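PDB 3GVE: YfkN protein from Bacillus subtilis subsp. subtilis, which belongs to the calcineurin-like phosphoesterase family of metal-dependent proteins and binds a manganese and a magnesium ion side by side. Local coordinates for residues A[168-176]-A[188-199]; A[269-280]-A[304-312]. All blocks are in the same frame, centred on the assembly; numbering follows the deposited sequence. Where two conformers were deposited one is given.

Contact 1. Residues A[168-176]-A[188-199]; sequences IGFVPPQIM and QVQDIVESANET
With CG of Phe170 anti to its own carbonyl carbon (chi1 -48°), the ring rises from strand 160-170 to meet helix 192-205, where Ile192 turns CG2 anti to its backbone N and lays that methyl 3.9 Å from Phe170 CG. Phe170 CZ packs 3.7 Å from Ala196 CB, while Ser195 OG sits in the ring plane at the edge, 3.5 Å from Phe170 CE1. One helical turn on, Thr199 CG2 touches Ile168 CD1 at 3.5 Å. Strand and helix axes run nearly antiparallel, at 161°, as expected of the beta-alpha-beta crossover that leads from strand 160-170 through helix 192-205 to parallel strand 210-215. Past the strand, Val189 grips the Pro172-Ile175 turn: CG1 lies 3.6 Å from Pro173 CA, and CG2 reaches Ile175 CD1 and, at 4.0 Å, the selenium of selenomethionine Met176. Asn133 ND2 bonds to both Val171 O and Gln190 O, a polar link between the two segments. Thr199 OG1 turns back to Ser195 O (2.9 Å), satisfying its hydroxyl within the helix. The direct contact is mostly apolar, so the helix is held on the strand by close packing of methyls and ring.

Contact 2. Residues A[269-280]-A[304-312]; sequences KGTINGIPVVMP and ADSKGSIES
Pro276 and Val278 direct their side chains at the facing strand, and Ser306 and Ile310 answer. Their strands, 275-280 and 305-312, run nearly parallel, 10° apart and 5.6 Å at closest approach, yet belong to different sheets: they face each other in the two-sheet core of the calcineurin-like phosphoesterase sandwich. The Pro276 ring lies against Ser306, with CG 3.8 Å from Ser306 CB. Val278 has CG1 anti to its carbonyl carbon (chi1 -63°), which brings this methyl over the backbone of Gly308 and Ser309, 3.4 Å from Ser309 O. Ile310 instead places CG1 between its backbone N and carbonyl carbon (chi1 52°) and sends CG2 to Pro280, 4.0 Å from Pro280 CA. Pro276 and Val278 also pack on Ile290 of strand 286-297, the neighbour of 300-312 in the opposing sheet. Gly308 has no side chain to stand between the strands, and its CA lies 3.6 Å from Val278 CG1. Gly270, at positive phi, opens the G1 bulge with Thr271 opposite Asn266, and the chain before it comes close enough for Gly308 N to donate to Lys269 O at 2.8 Å. The Lys269 side chain bends at its last two torsions and crosses the Asp305 side chain at about a right angle. Its ammonium forms a salt bridge with Asp305 OD1, using the syn lone pair of that oxygen, while the same oxygen takes a weak bond from Ser306 N. One water accepts from Lys269 NZ and donates to Ser306 O, closing a second path between the segments. A second water joins the turn of the 271-275 hairpin to the other strand, lying 2.7 Å from Gly274 O and 2.7 Å from Ser306 OG.

Overall arrangement
Both contacts reach the same mixed sheet, contact 1 through strand 160-170 and contact 2 through strands 271-272 and 275-280, but their centres lie 22 Å apart and their nearest atoms about 10 Å, so they do not touch. Contact 1 is complete before the chain enters contact 2. Contact 1 packs a helix on the sheet; contact 2 sets the sheet against strand 300-312 of the other one. Contact 1 comes nearer the metals: the side chain of Pro172 is about 6 Å from the magnesium ion and about 9 Å from the manganese ion, and that of Met279 about 10 Å from each. Neither contact supplies a metal ligand, although Phe170 pairs by backbone with the magnesium ligand His216.

Contact 1. Residues A[168-176]-A[188-199]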
# COMPACT_ATOMS: atom_id res chain seq x y z
N ILE A 168 -1.07 -25.38 -12.56
CA ILE A 168 -0.54 -25.68 -11.23
C ILE A 168 -0.22 -24.36 -10.55
O ILE A 168 0.19 -23.42 -11.20
CB ILE A 168 0.72 -26.59 -11.31
CG1 ILE A 168 1.20 -27.01 -9.91
CG2 ILE A 168 1.85 -25.92 -12.12
CD1 ILE A 168 2.28 -28.13 -9.92
N GLY A 169 -0.40 -24.29 -9.25
CA GLY A 169 -0.16 -23.04 -8.52
C GLY A 169 0.71 -23.23 -7.29
O GLY A 169 0.73 -24.28 -6.70
N PHE A 170 1.40 -22.16 -6.92
CA PHE A 170 2.32 -22.12 -5.78
C PHE A 170 2.19 -20.84 -4.98
O PHE A 170 1.96 -19.78 -5.54
CB PHE A 170 3.78 -22.25 -6.24
CG PHE A 170 4.00 -23.36 -7.20
CD1 PHE A 170 4.09 -24.68 -6.78
CD2 PHE A 170 4.09 -23.09 -8.55
CE1 PHE A 170 4.28 -25.70 -7.68
CE2 PHE A 170 4.29 -24.11 -9.46
CZ PHE A 170 4.38 -25.42 -9.02
N VAL A 171 2.37 -20.95 -3.67
CA VAL A 171 2.37 -19.80 -2.76
C VAL A 171 3.65 -19.82 -1.91
O VAL A 171 4.24 -20.87 -1.72
CB VAL A 171 1.08 -19.81 -1.87
CG1 VAL A 171 1.18 -20.90 -0.79
CG2 VAL A 171 0.83 -18.44 -1.23
N PRO A 172 4.11 -18.68 -1.42
CA PRO A 172 5.35 -18.72 -0.64
C PRO A 172 5.16 -19.43 0.71
O PRO A 172 4.15 -19.27 1.36
CB PRO A 172 5.69 -17.23 -0.42
CG PRO A 172 5.02 -16.53 -1.59
CD PRO A 172 3.71 -17.29 -1.73
N PRO A 173 6.16 -20.21 1.12
CA PRO A 173 6.09 -20.90 2.41
C PRO A 173 6.03 -19.97 3.61
O PRO A 173 5.64 -20.41 4.67
CB PRO A 173 7.36 -21.77 2.44
CG PRO A 173 7.88 -21.79 1.08
CD PRO A 173 7.37 -20.59 0.35
N GLN A 174 6.38 -18.71 3.40
CA GLN A 174 6.38 -17.70 4.43
C GLN A 174 4.97 -17.37 4.95
O GLN A 174 4.85 -16.63 5.90
CB GLN A 174 7.06 -16.43 3.90
CG GLN A 174 8.58 -16.51 3.78
CD GLN A 174 9.05 -17.32 2.58
OE1 GLN A 174 8.29 -17.64 1.69
NE2 GLN A 174 10.33 -17.64 2.57
N ILE A 175 3.93 -17.93 4.34
CA ILE A 175 2.57 -17.75 4.89
C ILE A 175 2.50 -18.31 6.33
O ILE A 175 1.71 -17.88 7.11
CB ILE A 175 1.45 -18.37 4.01
CG1 ILE A 175 1.59 -19.89 3.90
CG2 ILE A 175 1.41 -17.73 2.62
CD1 ILE A 175 0.36 -20.56 3.21
N MSE A 176 3.38 -19.24 6.65
CA MSE A 176 3.42 -19.82 8.00
C MSE A 176 3.85 -18.78 9.03
O MSE A 176 3.52 -18.89 10.19
CB MSE A 176 4.36 -21.02 8.03
CG MSE A 176 3.93 -22.20 7.17
SE MSE A 176 2.08 -22.80 7.40
CE MSE A 176 2.01 -23.05 9.33
N GLN A 188 0.84 -27.10 6.50
CA GLN A 188 2.29 -26.88 6.31
C GLN A 188 2.53 -26.54 4.83
O GLN A 188 1.61 -26.72 3.99
CB GLN A 188 3.11 -28.13 6.59
CG GLN A 188 2.91 -29.19 5.57
CD GLN A 188 3.46 -30.56 5.94
OE1 GLN A 188 2.72 -31.43 6.36
NE2 GLN A 188 4.76 -30.77 5.72
N VAL A 189 3.68 -25.98 4.50
CA VAL A 189 3.91 -25.58 3.12
C VAL A 189 5.23 -26.10 2.57
O VAL A 189 6.29 -25.79 3.08
CB VAL A 189 3.86 -24.04 2.94
CG1 VAL A 189 3.98 -23.67 1.47
CG2 VAL A 189 2.60 -23.46 3.54
N GLN A 190 5.12 -26.87 1.50
CA GLN A 190 6.24 -27.46 0.83
C GLN A 190 6.96 -26.41 -0.02
O GLN A 190 6.34 -25.51 -0.58
CB GLN A 190 5.72 -28.61 -0.04
CG GLN A 190 6.77 -29.38 -0.81
CD GLN A 190 6.17 -30.46 -1.69
OE1 GLN A 190 5.02 -30.36 -2.10
NE2 GLN A 190 6.96 -31.47 -2.01
N ASP A 191 8.28 -26.55 -0.08
CA ASP A 191 9.10 -25.73 -0.95
C ASP A 191 8.50 -25.68 -2.35
O ASP A 191 8.05 -26.68 -2.87
CB ASP A 191 10.52 -26.30 -1.03
CG ASP A 191 11.36 -25.66 -2.12
OD1 ASP A 191 11.72 -24.51 -1.94
OD2 ASP A 191 11.63 -26.31 -3.13
N ILE A 192 8.53 -24.49 -2.95
CA ILE A 192 7.97 -24.29 -4.27
C ILE A 192 8.53 -25.24 -5.35
O ILE A 192 7.77 -25.94 -5.99
CB ILE A 192 8.05 -22.81 -4.69
CG1 ILE A 192 7.11 -21.99 -3.81
CG2 ILE A 192 7.69 -22.64 -6.17
CD1 ILE A 192 7.31 -20.49 -3.93
N VAL A 193 9.86 -25.26 -5.54
CA VAL A 193 10.47 -26.15 -6.54
C VAL A 193 10.18 -27.63 -6.27
O VAL A 193 9.87 -28.39 -7.18
CB VAL A 193 11.99 -25.85 -6.65
CG1 VAL A 193 12.76 -26.91 -7.39
CG2 VAL A 193 12.24 -24.44 -7.21
N GLU A 194 10.28 -28.02 -5.00
CA GLU A 194 10.03 -29.42 -4.63
C GLU A 194 8.58 -29.81 -4.88
O GLU A 194 8.33 -30.84 -5.44
CB GLU A 194 10.39 -29.69 -3.16
CG GLU A 194 11.86 -29.69 -2.86
CD GLU A 194 12.16 -29.76 -1.38
OE1 GLU A 194 11.28 -30.17 -0.61
OE2 GLU A 194 13.28 -29.40 -0.99
N SER A 195 7.66 -28.93 -4.66
CA SER A 195 6.23 -29.17 -5.00
C SER A 195 6.09 -29.34 -6.48
O SER A 195 5.31 -30.22 -6.97
CB SER A 195 5.34 -28.11 -4.35
OG SER A 195 4.11 -28.03 -5.02
N ALA A 196 6.75 -28.50 -7.26
CA ALA A 196 6.67 -28.61 -8.70
C ALA A 196 7.23 -29.95 -9.18
O ALA A 196 6.62 -30.60 -10.00
CB ALA A 196 7.41 -27.44 -9.38
N ASN A 197 8.40 -30.33 -8.66
CA ASN A 197 9.03 -31.57 -9.07
C ASN A 197 8.22 -32.82 -8.68
O ASN A 197 8.27 -33.80 -9.36
CB ASN A 197 10.47 -31.62 -8.56
CG ASN A 197 11.41 -30.80 -9.41
OD1 ASN A 197 11.15 -30.55 -10.57
ND2 ASN A 197 12.50 -30.38 -8.83
N GLU A 198 7.46 -32.72 -7.61
CA GLU A 198 6.60 -33.82 -7.16
C GLU A 198 5.36 -33.91 -8.03
O GLU A 198 4.88 -34.99 -8.34
CB GLU A 198 6.23 -33.54 -5.71
CG GLU A 198 5.27 -34.51 -5.02
CD GLU A 198 4.96 -34.03 -3.60
OE1 GLU A 198 5.86 -34.05 -2.76
OE2 GLU A 198 3.85 -33.61 -3.34
N THR A 199 4.84 -32.76 -8.44
CA THR A 199 3.53 -32.70 -9.08
C THR A 199 3.54 -32.81 -10.61
O THR A 199 2.68 -33.44 -11.18
CB THR A 199 2.75 -31.44 -8.61
OG1 THR A 199 2.70 -31.42 -7.18
CG2 THR A 199 1.33 -31.45 -9.15

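Contact 2. Residues A[269-280]-A[304-312]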
# COMPACT_ATOMS: atom_id res chain seq x y z
N LYS A 269 12.50 -11.50 -25.52
CA LYS A 269 11.48 -12.55 -25.62
C LYS A 269 10.65 -12.71 -24.35
O LYS A 269 9.63 -13.40 -24.40
CB LYS A 269 12.10 -13.86 -26.03
CG LYS A 269 12.81 -13.78 -27.40
CD LYS A 269 13.22 -15.15 -27.78
CE LYS A 269 12.05 -15.99 -28.36
NZ LYS A 269 11.68 -15.75 -29.77
N GLY A 270 11.07 -12.10 -23.26
CA GLY A 270 10.42 -12.28 -21.96
C GLY A 270 10.51 -13.67 -21.46
O GLY A 270 9.46 -14.25 -21.05
N THR A 271 11.69 -14.27 -21.44
CA THR A 271 11.89 -15.64 -20.98
C THR A 271 12.95 -15.82 -19.90
O THR A 271 13.89 -15.02 -19.86
CB THR A 271 12.21 -16.61 -22.20
OG1 THR A 271 13.41 -16.15 -22.81
CG2 THR A 271 11.12 -16.70 -23.21
N ILE A 272 12.82 -16.86 -19.12
CA ILE A 272 13.86 -17.24 -18.18
C ILE A 272 14.10 -18.73 -18.46
O ILE A 272 13.18 -19.52 -18.40
CB ILE A 272 13.44 -17.01 -16.70
CG1 ILE A 272 12.96 -15.56 -16.49
CG2 ILE A 272 14.61 -17.37 -15.76
CD1 ILE A 272 12.52 -15.27 -15.07
N ASN A 273 15.34 -19.05 -18.79
CA ASN A 273 15.71 -20.40 -19.23
C ASN A 273 14.81 -20.89 -20.35
O ASN A 273 14.45 -22.04 -20.39
CB ASN A 273 15.72 -21.39 -18.06
CG ASN A 273 16.38 -22.71 -18.43
OD1 ASN A 273 17.27 -22.76 -19.27
ND2 ASN A 273 15.94 -23.78 -17.82
N GLY A 274 14.45 -19.98 -21.24
CA GLY A 274 13.68 -20.33 -22.42
C GLY A 274 12.19 -20.44 -22.20
O GLY A 274 11.48 -20.71 -23.12
N ILE A 275 11.73 -20.20 -20.98
CA ILE A 275 10.30 -20.29 -20.65
C ILE A 275 9.74 -18.88 -20.52
O ILE A 275 10.33 -18.08 -19.82
CB ILE A 275 10.12 -21.03 -19.32
CG1 ILE A 275 10.64 -22.47 -19.46
CG2 ILE A 275 8.66 -21.03 -18.87
CD1 ILE A 275 10.73 -23.24 -18.15
N PRO A 276 8.62 -18.58 -21.16
CA PRO A 276 8.05 -17.24 -21.02
C PRO A 276 7.53 -17.02 -19.60
O PRO A 276 6.92 -17.90 -19.00
CB PRO A 276 6.90 -17.22 -22.04
CG PRO A 276 6.52 -18.63 -22.23
CD PRO A 276 7.77 -19.45 -22.01
N VAL A 277 7.81 -15.83 -19.09
CA VAL A 277 7.43 -15.41 -17.75
C VAL A 277 6.88 -14.00 -17.83
O VAL A 277 7.45 -13.16 -18.51
CB VAL A 277 8.66 -15.37 -16.83
CG1 VAL A 277 8.28 -14.88 -15.42
CG2 VAL A 277 9.33 -16.75 -16.77
N VAL A 278 5.80 -13.74 -17.13
CA VAL A 278 5.29 -12.38 -17.03
C VAL A 278 4.97 -12.04 -15.57
O VAL A 278 4.53 -12.89 -14.82
CB VAL A 278 4.05 -12.14 -17.94
CG1 VAL A 278 4.45 -12.33 -19.41
CG2 VAL A 278 2.88 -13.05 -17.55
N MSE A 279 5.18 -10.79 -15.22
CA MSE A 279 4.81 -10.26 -13.91
C MSE A 279 4.17 -8.89 -14.15
O MSE A 279 4.86 -7.89 -14.33
CB MSE A 279 6.02 -10.12 -12.98
CG MSE A 279 5.64 -9.53 -11.61
SE MSE A 279 7.19 -9.07 -10.53
CE MSE A 279 7.85 -10.84 -10.17
N PRO A 280 2.85 -8.87 -14.15
CA PRO A 280 2.13 -7.65 -14.51
C PRO A 280 1.79 -6.74 -13.33
O PRO A 280 0.65 -6.44 -13.07
CB PRO A 280 0.87 -8.19 -15.19
CG PRO A 280 0.61 -9.47 -14.51
CD PRO A 280 1.98 -10.07 -14.26
N ALA A 304 7.28 -24.37 -29.85
CA ALA A 304 8.21 -24.05 -30.94
C ALA A 304 8.76 -22.63 -30.74
O ALA A 304 9.88 -22.32 -31.16
CB ALA A 304 7.53 -24.15 -32.24
N ASP A 305 7.95 -21.71 -30.24
CA ASP A 305 8.38 -20.32 -30.02
C ASP A 305 7.50 -19.74 -28.93
O ASP A 305 6.42 -20.24 -28.71
CB ASP A 305 8.25 -19.50 -31.31
CG ASP A 305 9.02 -18.17 -31.28
OD1 ASP A 305 9.88 -17.98 -30.42
OD2 ASP A 305 8.76 -17.32 -32.14
N SER A 306 7.97 -18.70 -28.25
CA SER A 306 7.20 -18.14 -27.10
C SER A 306 7.56 -16.71 -26.93
O SER A 306 8.63 -16.25 -27.38
CB SER A 306 7.51 -18.91 -25.84
OG SER A 306 8.82 -18.78 -25.51
N LYS A 307 6.73 -15.96 -26.24
CA LYS A 307 7.06 -14.58 -25.87
C LYS A 307 6.28 -14.23 -24.60
O LYS A 307 5.11 -14.62 -24.51
CB LYS A 307 6.65 -13.64 -27.01
CG LYS A 307 7.00 -12.17 -26.78
CD LYS A 307 6.54 -11.33 -27.98
CE LYS A 307 6.56 -9.86 -27.69
NZ LYS A 307 7.91 -9.37 -27.59
N GLY A 308 6.90 -13.52 -23.65
CA GLY A 308 6.22 -12.90 -22.52
C GLY A 308 6.26 -11.41 -22.64
O GLY A 308 7.36 -10.84 -22.88
N SER A 309 5.15 -10.74 -22.45
CA SER A 309 5.10 -9.29 -22.48
C SER A 309 4.08 -8.78 -21.51
O SER A 309 3.24 -9.57 -21.00
CB SER A 309 4.72 -8.82 -23.90
OG SER A 309 3.50 -9.28 -24.35
N ILE A 310 4.17 -7.52 -21.14
CA ILE A 310 3.15 -6.94 -20.28
C ILE A 310 2.68 -5.67 -20.96
O ILE A 310 3.42 -5.04 -21.68
CB ILE A 310 3.66 -6.66 -18.86
CG1 ILE A 310 4.96 -5.83 -18.91
CG2 ILE A 310 3.90 -7.98 -18.10
CD1 ILE A 310 5.47 -5.41 -17.54
N GLU A 311 1.43 -5.30 -20.73
CA GLU A 311 0.85 -4.10 -21.34
C GLU A 311 0.21 -3.29 -20.25
O GLU A 311 -0.54 -3.80 -19.46
CB GLU A 311 -0.18 -4.50 -22.39
CG GLU A 311 -0.86 -3.30 -23.04
CD GLU A 311 -1.74 -3.66 -24.23
OE1 GLU A 311 -2.28 -4.77 -24.30
OE2 GLU A 311 -1.89 -2.80 -25.08
N SER A 312 0.51 -2.00 -20.22
CA SER A 312 -0.06 -1.09 -19.24
C SER A 312 -1.49 -0.67 -19.58
O SER A 312 -1.84 -0.55 -20.73
CB SER A 312 0.78 0.19 -19.15
OG SER A 312 0.82 0.86 -20.40
O HOH W 1 9.36 -13.84 -29.06
O HOH W 2 9.44 -21.28 -24.74